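Local structure of sensor protein CzcS (Pseudomonas aeruginosa, 5GPO) at the interface of chains A and B. The protein senses zinc through this sensor domain as a membrane-bound histidine kinase and probably signals within a two-component system, contributing to metal detoxification and antibiotic resistance. Residues are numbered along the deposited sequence; one frame, centred on the assembly and turned at random. Chains: chain A/B, Sensor protein CzcS.

The interface of chains A and B. Residues chain A 42-43, 46, 49, 51, 53, 67-68, 124; chain B 42, 45-46, 49.
B:Gln42, B:Leu45 and A:Val46 bury the most surface where helix 34-47 of chain B packs against the same helix of chain A and against chain A's sheet. B:Gln42 leaves its helix with CG anti to the backbone N (chi1 178°) and then bends at chi2 (70°), so that its amide lies between A:Phe67 and A:Asp43. The side chain runs alongside A:Phe67, pointing the other way, with its amide plane turned 45° from the ring, and CB lies over one side of the ring, 3.8 Å from ring carbon CD2 of A:Phe67. The amide NE2 donates a hydrogen bond to the carboxylate OD1 of A:Asp43 at 3.1 Å; the bond is bent, and it meets the oxygen from above the carboxylate plane. Glutamine suits this place because its aliphatic stem packs on the phenyl group while its tip offers an N-H to the acid. A:Asp43 is also a zinc ligand, so this bond could help orient the metal site, and the metal would probably reduce the charge on the carboxylate.

B:Leu45, branched and wholly apolar, points at the sheet. Its side chain lies across A:Val46 at about a right angle, with CD2 3.6 Å from CG2 of A:Val46, while CD1 meets A:Leu124 tip to tip. Across the helix pair, B:Val46 sets CG2 against the extended stem of A:Gln42, 3.3 Å from CG; a compact beta-branched residue allows such close helix packing. Beyond the helix ends, each Ser49 hydroxyl bonds its own Val46 carbonyl on a lone pair, and one water bridges the two Ser49 carbonyl oxygens. In the deposited assembly this two-fold interface joins two sensor domains, in keeping with the dimers that histidine kinases generally form, and, because a zinc ligand takes part in it, may link zinc binding to the pairing of the domains.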
ATOM      1  N   GLN A  42      -4.157  -4.070   6.877  1.00 20.21           N
ATOM      2  CA  GLN A  42      -3.522  -3.906   5.575  1.00 19.89           C
ATOM      3  C   GLN A  42      -4.414  -3.134   4.602  1.00 23.53           C
ATOM      4  O   GLN A  42      -3.955  -2.205   3.927  1.00 22.84           O
ATOM      5  CB  GLN A  42      -3.172  -5.283   5.025  1.00 24.65           C
ATOM      6  CG  GLN A  42      -2.520  -5.275   3.687  1.00 31.11           C
ATOM      7  CD  GLN A  42      -1.930  -6.615   3.343  1.00 30.15           C
ATOM      8  OE1 GLN A  42      -0.732  -6.859   3.552  1.00 29.27           O
ATOM      9  NE2 GLN A  42      -2.768  -7.511   2.836  1.00 28.44           N
ATOM     10  N   ASP A  43      -5.703  -3.484   4.541  1.00 20.25           N
ATOM     11  CA  ASP A  43      -6.618  -2.749   3.662  1.00 20.81           C
ATOM     12  C   ASP A  43      -6.636  -1.257   3.995  1.00 26.22           C
ATOM     13  O   ASP A  43      -6.697  -0.413   3.094  1.00 23.88           O
ATOM     14  CB  ASP A  43      -8.033  -3.325   3.752  1.00 23.32           C
ATOM     15  CG  ASP A  43      -8.149  -4.730   3.170  1.00 28.50           C
ATOM     16  OD1 ASP A  43      -7.337  -5.116   2.300  1.00 30.45           O
ATOM     17  OD2 ASP A  43      -9.074  -5.453   3.592  1.00 41.31           O
ATOM     18  N   VAL A  46      -3.368   0.496   2.734  1.00 21.05           N
ATOM     19  CA  VAL A  46      -3.307   0.733   1.297  1.00 17.08           C
ATOM     20  C   VAL A  46      -4.379   1.723   0.852  1.00 19.13           C
ATOM     21  O   VAL A  46      -4.202   2.400  -0.176  1.00 21.25           O
ATOM     22  CB  VAL A  46      -3.378  -0.617   0.553  1.00 20.48           C
ATOM     23  CG1 VAL A  46      -4.692  -1.288   0.785  1.00 22.58           C
ATOM     24  CG2 VAL A  46      -3.132  -0.430  -0.940  1.00 22.52           C
ATOM     25  N   SER A  49      -2.667   5.092   0.729  1.00 14.10           N
ATOM     26  CA  SER A  49      -1.301   5.016   0.234  1.00 18.29           C
ATOM     27  C   SER A  49      -1.056   5.878  -0.995  1.00 19.81           C
ATOM     28  O   SER A  49       0.104   6.030  -1.393  1.00 17.99           O
ATOM     29  CB  SER A  49      -0.969   3.567  -0.127  1.00 14.91           C
ATOM     30  OG  SER A  49      -1.839   3.102  -1.161  1.00 19.26           O
ATOM     31  N   LEU A  51      -2.077   4.982  -3.966  1.00 19.08           N
ATOM     32  CA  LEU A  51      -1.947   4.023  -5.056  1.00 13.39           C
ATOM     33  C   LEU A  51      -3.282   3.331  -5.252  1.00 14.69           C
ATOM     34  O   LEU A  51      -3.959   2.997  -4.279  1.00 18.05           O
ATOM     35  CB  LEU A  51      -0.883   2.963  -4.747  1.00 17.02           C
ATOM     36  CG  LEU A  51       0.573   3.383  -4.546  1.00 17.14           C
ATOM     37  CD1 LEU A  51       1.399   2.178  -4.130  1.00 19.78           C
ATOM     38  CD2 LEU A  51       1.129   3.978  -5.835  1.00 20.20           C
ATOM     39  N   LEU A  53      -5.246   0.241  -7.901  1.00 15.15           N
ATOM     40  CA  LEU A  53      -5.071  -0.807  -8.899  1.00 18.81           C
ATOM     41  C   LEU A  53      -6.431  -1.283  -9.388  1.00 18.25           C
ATOM     42  O   LEU A  53      -7.289  -1.692  -8.586  1.00 17.37           O
ATOM     43  CB  LEU A  53      -4.270  -1.980  -8.312  1.00 19.11           C
ATOM     44  CG  LEU A  53      -3.985  -3.212  -9.175  1.00 20.81           C
ATOM     45  CD1 LEU A  53      -3.016  -2.867 -10.278  1.00 17.39           C
ATOM     46  CD2 LEU A  53      -3.410  -4.336  -8.303  1.00 17.88           C
ATOM     47  N   PHE A  67      -8.522  -2.151  -6.135  1.00 23.37           N
ATOM     48  CA  PHE A  67      -7.907  -2.090  -4.812  1.00 22.04           C
ATOM     49  C   PHE A  67      -7.249  -0.735  -4.591  1.00 25.77           C
ATOM     50  O   PHE A  67      -6.777  -0.094  -5.530  1.00 20.16           O
ATOM     51  CB  PHE A  67      -6.802  -3.161  -4.595  1.00 27.29           C
ATOM     52  CG  PHE A  67      -7.032  -4.475  -5.299  1.00 38.62           C
ATOM     53  CD1 PHE A  67      -6.644  -4.652  -6.626  1.00 31.16           C
ATOM     54  CD2 PHE A  67      -7.550  -5.565  -4.609  1.00 42.78           C
ATOM     55  CE1 PHE A  67      -6.824  -5.870  -7.263  1.00 32.49           C
ATOM     56  CE2 PHE A  67      -7.735  -6.785  -5.245  1.00 40.05           C
ATOM     57  CZ  PHE A  67      -7.368  -6.934  -6.575  1.00 30.42           C
ATOM     58  N   GLY A  68      -7.199  -0.312  -3.327  1.00 23.23           N
ATOM     59  CA  GLY A  68      -6.331   0.792  -2.954  1.00 23.06           C
ATOM     60  C   GLY A  68      -7.016   2.114  -2.675  1.00 21.06           C
ATOM     61  O   GLY A  68      -8.151   2.140  -2.197  1.00 18.73           O
ATOM     62  N   LEU A 124      -2.581   0.796 -13.085  1.00 14.68           N
ATOM     63  CA  LEU A 124      -2.040   1.176 -11.774  1.00 14.58           C
ATOM     64  C   LEU A 124      -1.908   2.691 -11.751  1.00 14.94           C
ATOM     65  O   LEU A 124      -1.204   3.258 -12.587  1.00 19.59           O
ATOM     66  CB  LEU A 124      -0.681   0.524 -11.520  1.00 19.44           C
ATOM     67  CG  LEU A 124       0.063   1.041 -10.289  1.00 14.66           C
ATOM     68  CD1 LEU A 124      -0.685   0.710  -9.011  1.00 20.09           C
ATOM     69  CD2 LEU A 124       1.481   0.486 -10.314  1.00 19.87           C
TER
ATOM     70  N   GLN B  42      -3.596  -7.824  -3.992  1.00 20.60           N
ATOM     71  CA  GLN B  42      -3.764  -6.891  -2.884  1.00 28.82           C
ATOM     72  C   GLN B  42      -2.589  -6.971  -1.918  1.00 23.08           C
ATOM     73  O   GLN B  42      -2.114  -5.942  -1.418  1.00 26.12           O
ATOM     74  CB  GLN B  42      -5.092  -7.158  -2.176  1.00 27.08           C
ATOM     75  CG  GLN B  42      -5.383  -6.267  -0.951  1.00 41.50           C
ATOM     76  CD  GLN B  42      -5.682  -4.806  -1.297  1.00 39.80           C
ATOM     77  OE1 GLN B  42      -5.032  -4.206  -2.153  1.00 44.21           O
ATOM     78  NE2 GLN B  42      -6.677  -4.239  -0.634  1.00 35.17           N
ATOM     79  N   LEU B  45       0.339  -5.096  -3.605  1.00 21.94           N
ATOM     80  CA  LEU B  45       0.229  -3.639  -3.638  1.00 18.47           C
ATOM     81  C   LEU B  45       0.777  -3.022  -2.349  1.00 19.17           C
ATOM     82  O   LEU B  45       1.493  -2.015  -2.387  1.00 23.51           O
ATOM     83  CB  LEU B  45      -1.223  -3.230  -3.874  1.00 22.74           C
ATOM     84  CG  LEU B  45      -1.463  -1.750  -4.184  1.00 23.78           C
ATOM     85  CD1 LEU B  45      -0.655  -1.314  -5.382  1.00 20.82           C
ATOM     86  CD2 LEU B  45      -2.934  -1.438  -4.385  1.00 20.47           C
ATOM     87  N   VAL B  46       0.477  -3.641  -1.209  1.00 22.79           N
ATOM     88  CA  VAL B  46       0.971  -3.177   0.086  1.00 26.36           C
ATOM     89  C   VAL B  46       2.481  -3.319   0.172  1.00 24.32           C
ATOM     90  O   VAL B  46       3.172  -2.477   0.761  1.00 24.19           O
ATOM     91  CB  VAL B  46       0.270  -3.972   1.200  1.00 30.68           C
ATOM     92  CG1 VAL B  46       0.657  -3.442   2.578  1.00 30.64           C
ATOM     93  CG2 VAL B  46      -1.236  -3.947   0.956  1.00 28.68           C
ATOM     94  N   SER B  49       4.055  -0.216  -1.307  1.00 22.70           N
ATOM     95  CA  SER B  49       3.329   1.014  -1.019  1.00 17.82           C
ATOM     96  C   SER B  49       4.197   2.120  -0.428  1.00 21.90           C
ATOM     97  O   SER B  49       3.687   3.220  -0.211  1.00 29.89           O
ATOM     98  CB  SER B  49       2.185   0.717  -0.055  1.00 25.34           C
ATOM     99  OG  SER B  49       2.735   0.434   1.224  1.00 18.51           O
TER
HETATM  100  O   HOH W   1       2.344   5.689  -0.087  1.00 32.85           O